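Local structure of inorganic pyrophosphatase (Coxiella burnetii, 3TR4) at residues K165-E168 with A169-R173. The protein probably hydrolyses inorganic pyrophosphate to two phosphate ions, using magnesium as cofactor, and assembles as a homohexamer. Residues are numbered along the deposited sequence; the frame is centred on the assembly and turned at random.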
loop_
_atom_site.group_PDB
_atom_site.type_symbol
_atom_site.label_atom_id
_atom_site.label_comp_id
_atom_site.label_asym_id
_atom_site.label_seq_id
_atom_site.Cartn_x
_atom_site.Cartn_y
_atom_site.Cartn_z
ATOM N N LYS B 165 -31.848 20.431 8.146
ATOM C CA LYS B 165 -32.565 21.326 7.244
ATOM C C LYS B 165 -32.143 21.099 5.798
ATOM O O LYS B 165 -32.981 20.858 4.931
ATOM C CB LYS B 165 -32.328 22.786 7.627
ATOM C CG LYS B 165 -33.064 23.231 8.876
ATOM C CD LYS B 165 -32.815 24.705 9.149
ATOM C CE LYS B 165 -33.159 25.553 7.935
ATOM N NZ LYS B 165 -32.882 26.997 8.168
ATOM N N GLU B 166 -30.838 21.175 5.549
ATOM C CA GLU B 166 -30.296 21.009 4.209
ATOM C C GLU B 166 -30.614 19.625 3.655
ATOM O O GLU B 166 -30.943 19.477 2.476
ATOM C CB GLU B 166 -28.784 21.240 4.216
ATOM C CG GLU B 166 -28.133 21.090 2.850
ATOM C CD GLU B 166 -28.565 22.174 1.879
ATOM O OE1 GLU B 166 -28.882 23.291 2.341
ATOM O OE2 GLU B 166 -28.593 21.906 0.657
ATOM N N PHE B 167 -30.511 18.619 4.516
ATOM C CA PHE B 167 -30.803 17.239 4.145
ATOM C C PHE B 167 -32.247 17.105 3.666
ATOM O O PHE B 167 -32.510 16.573 2.587
ATOM C CB PHE B 167 -30.534 16.316 5.341
ATOM C CG PHE B 167 -30.952 14.885 5.127
ATOM C CD1 PHE B 167 -30.152 14.011 4.410
ATOM C CD2 PHE B 167 -32.134 14.408 5.671
ATOM C CE1 PHE B 167 -30.533 12.691 4.221
ATOM C CE2 PHE B 167 -32.521 13.091 5.489
ATOM C CZ PHE B 167 -31.719 12.231 4.761
ATOM N N GLU B 168 -33.181 17.610 4.462
ATOM C CA GLU B 168 -34.597 17.501 4.129
ATOM C C GLU B 168 -34.975 18.304 2.885
ATOM O O GLU B 168 -35.800 17.861 2.083
ATOM C CB GLU B 168 -35.461 17.900 5.325
ATOM C CG GLU B 168 -35.410 16.890 6.461
ATOM C CD GLU B 168 -36.140 17.361 7.700
ATOM O OE1 GLU B 168 -36.296 18.589 7.872
ATOM O OE2 GLU B 168 -36.558 16.500 8.504
ATOM N N ALA B 169 -34.368 19.474 2.720
ATOM C CA ALA B 169 -34.633 20.303 1.546
ATOM C C ALA B 169 -34.116 19.655 0.263
ATOM O O ALA B 169 -34.768 19.714 -0.779
ATOM C CB ALA B 169 -34.032 21.692 1.723
ATOM N N SER B 170 -32.943 19.035 0.338
ATOM C CA SER B 170 -32.363 18.380 -0.829
ATOM C C SER B 170 -33.190 17.164 -1.235
ATOM O O SER B 170 -33.179 16.752 -2.394
ATOM C CB SER B 170 -30.911 17.977 -0.565
ATOM O OG SER B 170 -30.841 16.882 0.332
ATOM N N ILE B 171 -33.895 16.585 -0.269
ATOM C CA ILE B 171 -34.839 15.513 -0.552
ATOM C C ILE B 171 -36.051 16.093 -1.273
ATOM O O ILE B 171 -36.548 15.518 -2.245
ATOM C CB ILE B 171 -35.296 14.806 0.738
ATOM C CG1 ILE B 171 -34.182 13.903 1.275
ATOM C CG2 ILE B 171 -36.557 13.997 0.484
ATOM C CD1 ILE B 171 -34.545 13.181 2.555
ATOM N N VAL B 172 -36.516 17.243 -0.795
ATOM C CA VAL B 172 -37.625 17.944 -1.426
ATOM C C VAL B 172 -37.326 18.234 -2.894
ATOM O O VAL B 172 -38.144 17.946 -3.766
ATOM C CB VAL B 172 -37.946 19.269 -0.708
ATOM C CG1 VAL B 172 -38.934 20.091 -1.526
ATOM C CG2 VAL B 172 -38.489 18.999 0.686
ATOM N N ARG B 173 -36.155 18.802 -3.163
ATOM C CA ARG B 173 -35.778 19.119 -4.536
ATOM C C ARG B 173 -35.855 17.885 -5.420
ATOM O O ARG B 173 -36.410 17.931 -6.517
ATOM C CB ARG B 173 -34.369 19.701 -4.603
ATOM C CG ARG B 173 -34.221 21.064 -3.968
ATOM C CD ARG B 173 -32.925 21.703 -4.418
ATOM N NE ARG B 173 -32.506 22.773 -3.520
ATOM C CZ ARG B 173 -31.756 22.582 -2.441
ATOM N NH1 ARG B 173 -31.342 21.362 -2.125
ATOM N NH2 ARG B 173 -31.418 23.612 -1.679
HETATM O O HOH W 1 -30.627 24.459 0.465
#
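Lys165 O accepts the backbone N-H of Ala169, the first of four i to i+4 hydrogen bonds that join 165-168 to 169-173 within the C-terminal helix 160-175; Glu166 to Ser170, Phe167 to Ile171 and Glu168 to Val172 follow, and Arg173 N to Ala169 O carries the ladder on. The third rung is the longest, 3.2 Å from Ile171 N to Phe167 O, and there a side chain joins in: Ser170 OG donates to Phe167 O at 2.8 Å. A chi1 of 72° tucks that hydroxyl back against the preceding turn, and both donors reach the carbonyl from the same face of its plane, a serine folding onto its own helix in textbook fashion. One turn apart, Phe167 and Ile171 pack obliquely, CD1 of the isoleucine lying 3.6 Å from CE2 of the ring; Phe17, on strand 16-23, meets the same ring with its plane turned about 45°. Glu166 and Arg173, seven residues apart, span two turns. The glutamate bends at chi2 (67°), and its OE2 comes near the guanidinium plane at that group's edge, 3.9 Å from Arg173 NH1, a long salt bridge. A water donates to Glu166 OE1 at 2.8 Å. Arg173 NH1 donates to Leu64 O, and a backbone hydrogen bond joins Ser170 to Leu64, so two bonds tie the helix to the segment leading to the manganese ligand Asp67, while Glu166 probably contributes mainly through its charge.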